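Local coordinates for protein superoxide dismutase [Fe] (Aquifex pyrophilus, PDB 1COJ) that destroys superoxide radicals by converting them to hydrogen peroxide and oxygen at an iron centre, working as a homotetramer, at residues E41-E44 with K45-D48; K68-E71 with T72-Y75; I188-D191 with V192-E195. All coordinates share one frame; numbering follows the deposited sequence.

Interaction 1 (E41-E44 with K45-D48); sequences EIQE and KLAD
Lys45 NZ is gripped by two carboxylates: OE1 of Glu41, one helical turn earlier, lies 2.7 Å from NZ, and Glu63 of the second subunit forms another salt bridge to the same ammonium. Glu41 OE1 uses its anti lone pair, the one turned away from OE2, while OE2 pairs with Lys38. The two side chains run side by side in the same direction, both extended beyond CG. Lys45 has CG anti to the carbonyl carbon (chi1 -70°), which carries its methylenes back along Glu41, with CG 3.6 Å from Glu41 O and CE 4.0 Å from Glu41 CG. In the backbone, Lys45 N donates to Glu41 O at 3.0 Å. This i to i+4 pair sits near the C-terminal end of helix 21-47, the first arm of the alpha-hairpin domain, and Tyr61 of the second subunit packs on both side chains. A methionine in place of Lys45 would probably leave Glu41 OE1 and Glu63 of the second subunit each without the ammonium they share. On the side toward helix 63-86, Ile42 and Leu46 repeat the spacing with apolar groups: Ile42 CG2 is 3.9 Å from Leu46 CD2, the branches lying alongside. Leu46 N closes that turn on Ile42 O at 2.8 Å, and the bond to Glu44 O from Asp48 N is already weak at 3.4 Å.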
ATOM      1  N   GLU A  41     -18.781  -0.536 -13.723  1.00  9.58           N
ATOM      2  CA  GLU A  41     -19.637  -0.256 -12.573  1.00 10.84           C
ATOM      3  C   GLU A  41     -19.184   1.044 -11.916  1.00 11.69           C
ATOM      4  O   GLU A  41     -20.000   1.901 -11.567  1.00  9.86           O
ATOM      5  CB  GLU A  41     -19.556  -1.390 -11.549  1.00 11.68           C
ATOM      6  CG  GLU A  41     -20.363  -1.120 -10.282  1.00 12.99           C
ATOM      7  CD  GLU A  41     -20.205  -2.201  -9.220  1.00 15.88           C
ATOM      8  OE1 GLU A  41     -20.480  -1.923  -8.037  1.00 15.68           O
ATOM      9  OE2 GLU A  41     -19.815  -3.333  -9.565  1.00 16.39           O
ATOM     10  N   ILE A  42     -17.874   1.172 -11.743  1.00 10.73           N
ATOM     11  CA  ILE A  42     -17.284   2.358 -11.137  1.00 11.41           C
ATOM     12  C   ILE A  42     -17.623   3.602 -11.964  1.00 11.70           C
ATOM     13  O   ILE A  42     -17.992   4.634 -11.402  1.00 10.91           O
ATOM     14  CB  ILE A  42     -15.756   2.176 -10.977  1.00 10.50           C
ATOM     15  CG1 ILE A  42     -15.479   1.130  -9.888  1.00  9.44           C
ATOM     16  CG2 ILE A  42     -15.073   3.503 -10.661  1.00  9.82           C
ATOM     17  CD1 ILE A  42     -14.032   0.690  -9.790  1.00 13.34           C
ATOM     18  N   GLN A  43     -17.582   3.475 -13.290  1.00 12.03           N
ATOM     19  CA  GLN A  43     -17.901   4.600 -14.173  1.00 14.74           C
ATOM     20  C   GLN A  43     -19.342   5.063 -13.988  1.00 15.84           C
ATOM     21  O   GLN A  43     -19.611   6.266 -13.948  1.00 16.17           O
ATOM     22  CB  GLN A  43     -17.643   4.259 -15.648  1.00 13.62           C
ATOM     23  CG  GLN A  43     -16.170   4.081 -16.003  1.00 13.33           C
ATOM     24  CD  GLN A  43     -15.282   5.184 -15.451  1.00 16.36           C
ATOM     25  OE1 GLN A  43     -14.365   4.929 -14.673  1.00 20.56           O
ATOM     26  NE2 GLN A  43     -15.570   6.416 -15.817  1.00 14.29           N
ATOM     27  N   GLU A  44     -20.257   4.109 -13.850  1.00 16.49           N
ATOM     28  CA  GLU A  44     -21.666   4.427 -13.655  1.00 17.81           C
ATOM     29  C   GLU A  44     -21.883   5.159 -12.334  1.00 16.02           C
ATOM     30  O   GLU A  44     -22.586   6.170 -12.285  1.00 16.01           O
ATOM     31  CB  GLU A  44     -22.509   3.154 -13.664  1.00 22.42           C
ATOM     32  CG  GLU A  44     -22.497   2.393 -14.972  1.00 33.96           C
ATOM     33  CD  GLU A  44     -23.337   1.135 -14.894  1.00 42.65           C
ATOM     34  OE1 GLU A  44     -23.209   0.402 -13.886  1.00 46.16           O
ATOM     35  OE2 GLU A  44     -24.132   0.880 -15.824  1.00 47.49           O
ATOM     36  N   LYS A  45     -21.269   4.649 -11.270  1.00 12.32           N
ATOM     37  CA  LYS A  45     -21.405   5.248  -9.949  1.00 12.20           C
ATOM     38  C   LYS A  45     -20.727   6.603  -9.849  1.00 11.79           C
ATOM     39  O   LYS A  45     -21.218   7.499  -9.168  1.00 13.36           O
ATOM     40  CB  LYS A  45     -20.903   4.284  -8.879  1.00 10.38           C
ATOM     41  CG  LYS A  45     -21.829   3.096  -8.735  1.00 11.45           C
ATOM     42  CD  LYS A  45     -21.345   2.075  -7.732  1.00 11.52           C
ATOM     43  CE  LYS A  45     -22.399   0.986  -7.563  1.00 13.10           C
ATOM     44  NZ  LYS A  45     -21.986  -0.096  -6.642  1.00 12.87           N
ATOM     45  N   LEU A  46     -19.627   6.759 -10.572  1.00 12.36           N
ATOM     46  CA  LEU A  46     -18.884   8.008 -10.594  1.00 14.27           C
ATOM     47  C   LEU A  46     -19.713   9.077 -11.330  1.00 15.79           C
ATOM     48  O   LEU A  46     -19.621  10.262 -11.024  1.00 16.52           O
ATOM     49  CB  LEU A  46     -17.546   7.770 -11.292  1.00 15.05           C
ATOM     50  CG  LEU A  46     -16.239   8.285 -10.685  1.00 17.68           C
ATOM     51  CD1 LEU A  46     -16.309   8.431  -9.179  1.00 11.27           C
ATOM     52  CD2 LEU A  46     -15.124   7.330 -11.089  1.00 15.08           C
ATOM     53  N   ALA A  47     -20.528   8.650 -12.291  1.00 15.93           N
ATOM     54  CA  ALA A  47     -21.375   9.569 -13.058  1.00 19.25           C
ATOM     55  C   ALA A  47     -22.557  10.096 -12.235  1.00 20.40           C
ATOM     56  O   ALA A  47     -23.164  11.115 -12.576  1.00 21.83           O
ATOM     57  CB  ALA A  47     -21.883   8.881 -14.321  1.00 19.63           C
ATOM     58  N   ASP A  48     -22.915   9.381 -11.176  1.00 20.40           N
ATOM     59  CA  ASP A  48     -24.018   9.798 -10.325  1.00 21.88           C
ATOM     60  C   ASP A  48     -23.494  10.786  -9.274  1.00 24.00           C
ATOM     61  O   ASP A  48     -22.964  10.391  -8.231  1.00 21.81           O
ATOM     62  CB  ASP A  48     -24.661   8.576  -9.659  1.00 23.78           C
ATOM     63  CG  ASP A  48     -25.909   8.921  -8.855  1.00 26.84           C
ATOM     64  OD1 ASP A  48     -26.488   7.996  -8.252  1.00 28.52           O
ATOM     65  OD2 ASP A  48     -26.314  10.102  -8.815  1.00 30.49           O
TER

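Interaction 2 (K68-E71 with T72-Y75); sequences KVEE and TFNY
The carboxylate of Glu70 and the ring of Phe73 are turned almost perpendicular, their planes 89° apart, although the two side chains lie alongside and point the same way. Glu70 OE2 comes obliquely to the ring, 3.7 Å from Phe73 CB and 4.1 Å from Phe73 CG, because the glutamate chain bends at chi2 (-60°). This is an i to i+3 contact along helix 63-86, the second arm of the alpha-hairpin domain, whose His81 binds the iron further along the same helix. Arg126 of the fourth subunit ties the pair together, making a salt bridge to Glu70 OE2 and a cation-pi contact with Phe73, so a subunit boundary runs over this buried face. The ring of His148 also meets that of Phe73, and the side chain of Phe73 is about 9 Å from the bound Fe (III) ion. Thr72 places OG1 between its backbone N and carbonyl carbon, which lets the hydroxyl fold back and donate to Val69 O at 2.7 Å, in the carbonyl plane; Thr72 N reaches the same oxygen only weakly, at 3.3 Å. The helix runs on with Asn74 N donating to Glu70 O at 2.9 Å, nearly straight at 173°. On another side of the helix, Lys68 NZ, which also bonds to a carbonyl of the third subunit, meets the syn lone pair of Glu71 OE1 at 2.9 Å.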
ATOM      1  N   LYS A  68     -12.555   6.380  -6.870  1.00  5.91           N
ATOM      2  CA  LYS A  68     -11.365   6.799  -7.598  1.00  7.44           C
ATOM      3  C   LYS A  68     -10.183   5.869  -7.321  1.00  7.75           C
ATOM      4  O   LYS A  68      -9.356   5.629  -8.207  1.00  9.51           O
ATOM      5  CB  LYS A  68     -11.003   8.242  -7.253  1.00  6.66           C
ATOM      6  CG  LYS A  68     -12.025   9.274  -7.716  1.00  8.18           C
ATOM      7  CD  LYS A  68     -12.148   9.315  -9.236  1.00  8.07           C
ATOM      8  CE  LYS A  68     -10.851   9.774  -9.897  1.00  9.60           C
ATOM      9  NZ  LYS A  68     -10.985   9.904 -11.371  1.00  9.84           N
ATOM     10  N   VAL A  69     -10.101   5.361  -6.094  1.00  7.35           N
ATOM     11  CA  VAL A  69      -9.029   4.447  -5.715  1.00  6.36           C
ATOM     12  C   VAL A  69      -9.137   3.171  -6.547  1.00  7.37           C
ATOM     13  O   VAL A  69      -8.196   2.795  -7.246  1.00  7.65           O
ATOM     14  CB  VAL A  69      -9.083   4.076  -4.210  1.00  8.80           C
ATOM     15  CG1 VAL A  69      -8.104   2.951  -3.908  1.00  8.07           C
ATOM     16  CG2 VAL A  69      -8.747   5.284  -3.347  1.00  9.51           C
ATOM     17  N   GLU A  70     -10.308   2.544  -6.531  1.00  6.34           N
ATOM     18  CA  GLU A  70     -10.488   1.309  -7.281  1.00  9.05           C
ATOM     19  C   GLU A  70     -10.550   1.513  -8.789  1.00  8.86           C
ATOM     20  O   GLU A  70     -10.351   0.570  -9.559  1.00 10.21           O
ATOM     21  CB  GLU A  70     -11.700   0.521  -6.768  1.00  8.16           C
ATOM     22  CG  GLU A  70     -11.710   0.291  -5.249  1.00 10.16           C
ATOM     23  CD  GLU A  70     -10.510  -0.502  -4.719  1.00  8.67           C
ATOM     24  OE1 GLU A  70     -10.465  -0.739  -3.497  1.00 11.09           O
ATOM     25  OE2 GLU A  70      -9.615  -0.893  -5.499  1.00 10.23           O
ATOM     26  N   GLU A  71     -10.792   2.744  -9.223  1.00  7.95           N
ATOM     27  CA  GLU A  71     -10.821   3.020 -10.648  1.00  6.42           C
ATOM     28  C   GLU A  71      -9.437   2.736 -11.219  1.00  7.80           C
ATOM     29  O   GLU A  71      -9.318   2.162 -12.303  1.00  8.33           O
ATOM     30  CB  GLU A  71     -11.199   4.473 -10.927  1.00  8.53           C
ATOM     31  CG  GLU A  71     -11.306   4.795 -12.420  1.00 10.42           C
ATOM     32  CD  GLU A  71     -11.611   6.257 -12.683  1.00 15.30           C
ATOM     33  OE1 GLU A  71     -11.046   7.111 -11.971  1.00 15.94           O
ATOM     34  OE2 GLU A  71     -12.411   6.556 -13.595  1.00 16.85           O
ATOM     35  N   THR A  72      -8.390   3.120 -10.488  1.00  6.72           N
ATOM     36  CA  THR A  72      -7.023   2.895 -10.947  1.00  7.72           C
ATOM     37  C   THR A  72      -6.686   1.404 -10.933  1.00  7.46           C
ATOM     38  O   THR A  72      -6.005   0.908 -11.830  1.00  9.90           O
ATOM     39  CB  THR A  72      -5.963   3.669 -10.105  1.00  7.49           C
ATOM     40  OG1 THR A  72      -5.969   3.206  -8.753  1.00  7.20           O
ATOM     41  CG2 THR A  72      -6.242   5.161 -10.127  1.00  8.65           C
ATOM     42  N   PHE A  73      -7.193   0.688  -9.932  1.00  7.29           N
ATOM     43  CA  PHE A  73      -6.948  -0.746  -9.811  1.00  7.36           C
ATOM     44  C   PHE A  73      -7.532  -1.499 -11.001  1.00  8.54           C
ATOM     45  O   PHE A  73      -6.835  -2.276 -11.665  1.00  6.24           O
ATOM     46  CB  PHE A  73      -7.555  -1.295  -8.513  1.00  6.72           C
ATOM     47  CG  PHE A  73      -7.282  -2.759  -8.287  1.00  7.48           C
ATOM     48  CD1 PHE A  73      -6.039  -3.184  -7.828  1.00  5.95           C
ATOM     49  CD2 PHE A  73      -8.260  -3.714  -8.567  1.00  8.58           C
ATOM     50  CE1 PHE A  73      -5.768  -4.540  -7.648  1.00  9.76           C
ATOM     51  CE2 PHE A  73      -8.004  -5.071  -8.393  1.00  8.89           C
ATOM     52  CZ  PHE A  73      -6.754  -5.487  -7.935  1.00  9.20           C
ATOM     53  N   ASN A  74      -8.801  -1.236 -11.286  1.00  6.69           N
ATOM     54  CA  ASN A  74      -9.485  -1.908 -12.375  1.00  8.96           C
ATOM     55  C   ASN A  74      -9.068  -1.466 -13.772  1.00  9.15           C
ATOM     56  O   ASN A  74      -8.880  -2.307 -14.658  1.00  8.65           O
ATOM     57  CB  ASN A  74     -11.003  -1.832 -12.177  1.00  8.73           C
ATOM     58  CG  ASN A  74     -11.469  -2.645 -10.971  1.00 10.10           C
ATOM     59  OD1 ASN A  74     -11.752  -2.100  -9.907  1.00 12.97           O
ATOM     60  ND2 ASN A  74     -11.522  -3.950 -11.134  1.00  5.49           N
ATOM     61  N   TYR A  75      -8.855  -0.167 -13.963  1.00  8.46           N
ATOM     62  CA  TYR A  75      -8.449   0.317 -15.275  1.00  8.42           C
ATOM     63  C   TYR A  75      -7.076  -0.227 -15.636  1.00  8.43           C
ATOM     64  O   TYR A  75      -6.847  -0.638 -16.775  1.00  7.32           O
ATOM     65  CB  TYR A  75      -8.457   1.844 -15.336  1.00  8.47           C
ATOM     66  CG  TYR A  75      -8.230   2.386 -16.731  1.00  7.44           C
ATOM     67  CD1 TYR A  75      -9.069   2.033 -17.790  1.00  8.62           C
ATOM     68  CD2 TYR A  75      -7.164   3.241 -16.996  1.00  8.31           C
ATOM     69  CE1 TYR A  75      -8.848   2.516 -19.082  1.00  8.78           C
ATOM     70  CE2 TYR A  75      -6.932   3.731 -18.282  1.00  8.44           C
ATOM     71  CZ  TYR A  75      -7.776   3.365 -19.319  1.00  9.25           C
ATOM     72  OH  TYR A  75      -7.540   3.838 -20.591  1.00  9.57           O
TER

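Interaction 3 (I188-D191 with V192-E195); sequences INWD and VVNE
With its CG anti to the backbone N (chi1 -176°), the side chain of Asn189 swings its carbonyl to the start of the helix, where OD1 accepts from Val192 N at 3.4 Å and from Asp191 N at 3.1 Å. Both bonds are weak, yet together they cap amides of the first turn, Val192 N also having a weak bond to Asn189 O. The side chains of Asn189 and Val192 cross at about a right angle, Asn189 CG being 3.7 Å from Val192 CG2. Val193 carries CG1 anti to its own N (chi1 -180°), which points that methyl to the six-membered side of the Trp190 indole and leaves CG2 for Ile188. Asn189 is thus the N-cap of helix 190-207, and the contact of Ile188 CG2 with Val193 CG2, at 4.0 Å, joins the residue before the cap to the fourth residue after it, the pattern of a hydrophobic staple. Ile188 CG2 does double duty: it also lies over the centre of one face of the indole, 3.6 Å above the plane. Trp190 CZ3 is 3.9 Å from Val193 CG1, an oblique approach between side chains that run alongside each other. Ile160, on strand 157-163 of the antiparallel sheet, touches both Trp190 and Val193, and Leu100 of helix 98-107 packs on the indole too, which fastens this helix start within the C-terminal domain. Regular helical bonding follows, Asn194 N donating to Trp190 O at 2.8 Å. The carboxylate of the exposed Asp191 turns instead to a salt bridge with Lys93.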
ATOM      1  N   ILE A 188       6.981 -14.352 -27.143  1.00 14.92           N
ATOM      2  CA  ILE A 188       6.889 -12.922 -27.409  1.00 14.44           C
ATOM      3  C   ILE A 188       6.733 -12.593 -28.889  1.00 14.68           C
ATOM      4  O   ILE A 188       7.496 -13.073 -29.733  1.00 14.25           O
ATOM      5  CB  ILE A 188       8.103 -12.150 -26.842  1.00 14.80           C
ATOM      6  CG1 ILE A 188       8.091 -12.208 -25.313  1.00 14.45           C
ATOM      7  CG2 ILE A 188       8.070 -10.697 -27.310  1.00 13.23           C
ATOM      8  CD1 ILE A 188       9.253 -11.485 -24.648  1.00 14.21           C
ATOM      9  N   ASN A 189       5.706 -11.808 -29.198  1.00 13.09           N
ATOM     10  CA  ASN A 189       5.450 -11.370 -30.558  1.00 13.47           C
ATOM     11  C   ASN A 189       6.215 -10.059 -30.725  1.00 15.40           C
ATOM     12  O   ASN A 189       5.725  -8.989 -30.356  1.00 16.37           O
ATOM     13  CB  ASN A 189       3.955 -11.144 -30.778  1.00 10.56           C
ATOM     14  CG  ASN A 189       3.623 -10.782 -32.210  1.00 12.85           C
ATOM     15  OD1 ASN A 189       4.459 -10.263 -32.957  1.00 16.23           O
ATOM     16  ND2 ASN A 189       2.398 -11.057 -32.611  1.00 14.11           N
ATOM     17  N   TRP A 190       7.423 -10.147 -31.269  1.00 15.21           N
ATOM     18  CA  TRP A 190       8.264  -8.975 -31.470  1.00 16.30           C
ATOM     19  C   TRP A 190       7.738  -7.950 -32.461  1.00 17.49           C
ATOM     20  O   TRP A 190       8.165  -6.796 -32.432  1.00 18.16           O
ATOM     21  CB  TRP A 190       9.685  -9.396 -31.824  1.00 17.17           C
ATOM     22  CG  TRP A 190      10.378 -10.011 -30.661  1.00 18.62           C
ATOM     23  CD1 TRP A 190      10.602 -11.342 -30.442  1.00 18.36           C
ATOM     24  CD2 TRP A 190      10.898  -9.321 -29.521  1.00 19.12           C
ATOM     25  NE1 TRP A 190      11.227 -11.523 -29.231  1.00 18.71           N
ATOM     26  CE2 TRP A 190      11.422 -10.300 -28.646  1.00 19.75           C
ATOM     27  CE3 TRP A 190      10.971  -7.971 -29.153  1.00 18.93           C
ATOM     28  CZ2 TRP A 190      12.013  -9.969 -27.420  1.00 20.52           C
ATOM     29  CZ3 TRP A 190      11.561  -7.642 -27.935  1.00 18.92           C
ATOM     30  CH2 TRP A 190      12.073  -8.639 -27.083  1.00 18.60           C
ATOM     31  N   ASP A 191       6.814  -8.353 -33.326  1.00 16.66           N
ATOM     32  CA  ASP A 191       6.230  -7.417 -34.282  1.00 17.85           C
ATOM     33  C   ASP A 191       5.453  -6.381 -33.472  1.00 16.42           C
ATOM     34  O   ASP A 191       5.532  -5.180 -33.736  1.00 16.53           O
ATOM     35  CB  ASP A 191       5.281  -8.138 -35.244  1.00 20.81           C
ATOM     36  CG  ASP A 191       6.010  -8.986 -36.278  1.00 24.51           C
ATOM     37  OD1 ASP A 191       7.254  -9.079 -36.236  1.00 24.81           O
ATOM     38  OD2 ASP A 191       5.328  -9.558 -37.149  1.00 28.81           O
ATOM     39  N   VAL A 192       4.737  -6.864 -32.458  1.00 16.01           N
ATOM     40  CA  VAL A 192       3.943  -6.017 -31.571  1.00 16.27           C
ATOM     41  C   VAL A 192       4.845  -5.089 -30.750  1.00 15.34           C
ATOM     42  O   VAL A 192       4.646  -3.872 -30.732  1.00 15.46           O
ATOM     43  CB  VAL A 192       3.060  -6.880 -30.621  1.00 15.46           C
ATOM     44  CG1 VAL A 192       2.392  -6.015 -29.560  1.00 15.88           C
ATOM     45  CG2 VAL A 192       1.992  -7.609 -31.427  1.00 15.60           C
ATOM     46  N   VAL A 193       5.860  -5.665 -30.113  1.00 14.63           N
ATOM     47  CA  VAL A 193       6.795  -4.892 -29.298  1.00 15.29           C
ATOM     48  C   VAL A 193       7.537  -3.837 -30.124  1.00 16.28           C
ATOM     49  O   VAL A 193       7.670  -2.691 -29.695  1.00 16.51           O
ATOM     50  CB  VAL A 193       7.816  -5.813 -28.583  1.00 14.91           C
ATOM     51  CG1 VAL A 193       8.777  -4.988 -27.734  1.00 13.82           C
ATOM     52  CG2 VAL A 193       7.080  -6.831 -27.723  1.00 13.80           C
ATOM     53  N   ASN A 194       7.997  -4.213 -31.315  1.00 15.01           N
ATOM     54  CA  ASN A 194       8.718  -3.279 -32.180  1.00 14.96           C
ATOM     55  C   ASN A 194       7.846  -2.090 -32.566  1.00 14.78           C
ATOM     56  O   ASN A 194       8.327  -0.952 -32.634  1.00 14.56           O
ATOM     57  CB  ASN A 194       9.230  -3.980 -33.441  1.00 15.52           C
ATOM     58  CG  ASN A 194      10.334  -4.988 -33.156  1.00 17.42           C
ATOM     59  OD1 ASN A 194      10.690  -5.782 -34.024  1.00 19.79           O
ATOM     60  ND2 ASN A 194      10.874  -4.968 -31.949  1.00 14.86           N
ATOM     61  N   GLU A 195       6.564  -2.351 -32.820  1.00 15.54           N
ATOM     62  CA  GLU A 195       5.637  -1.288 -33.178  1.00 16.93           C
ATOM     63  C   GLU A 195       5.431  -0.355 -31.994  1.00 15.71           C
ATOM     64  O   GLU A 195       5.401   0.865 -32.156  1.00 15.85           O
ATOM     65  CB  GLU A 195       4.291  -1.851 -33.628  1.00 20.08           C
ATOM     66  CG  GLU A 195       3.251  -0.761 -33.837  1.00 29.60           C
ATOM     67  CD  GLU A 195       1.997  -1.249 -34.523  1.00 36.00           C
ATOM     68  OE1 GLU A 195       1.550  -0.567 -35.469  1.00 40.94           O
ATOM     69  OE2 GLU A 195       1.455  -2.301 -34.120  1.00 41.01           O
TER

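Along the chain the three contacts come in series. Interactions 1 and 2 lie on successive helices, 21-47 and 63-86, the two arms of the alpha-hairpin domain; their centres are 12 Å apart, and they touch where Ile42 meets Glu70 and Asn74 and where Leu46 meets Glu71. Both also reach the second subunit, so this part of the hairpin serves the tetramer as well as the chain. Interaction 3 starts helix 190-207 in the C-terminal domain, on the opposite side of the chain's centre: its centre is 35 Å from that of interaction 1 and 28 Å from that of interaction 2, with no touch.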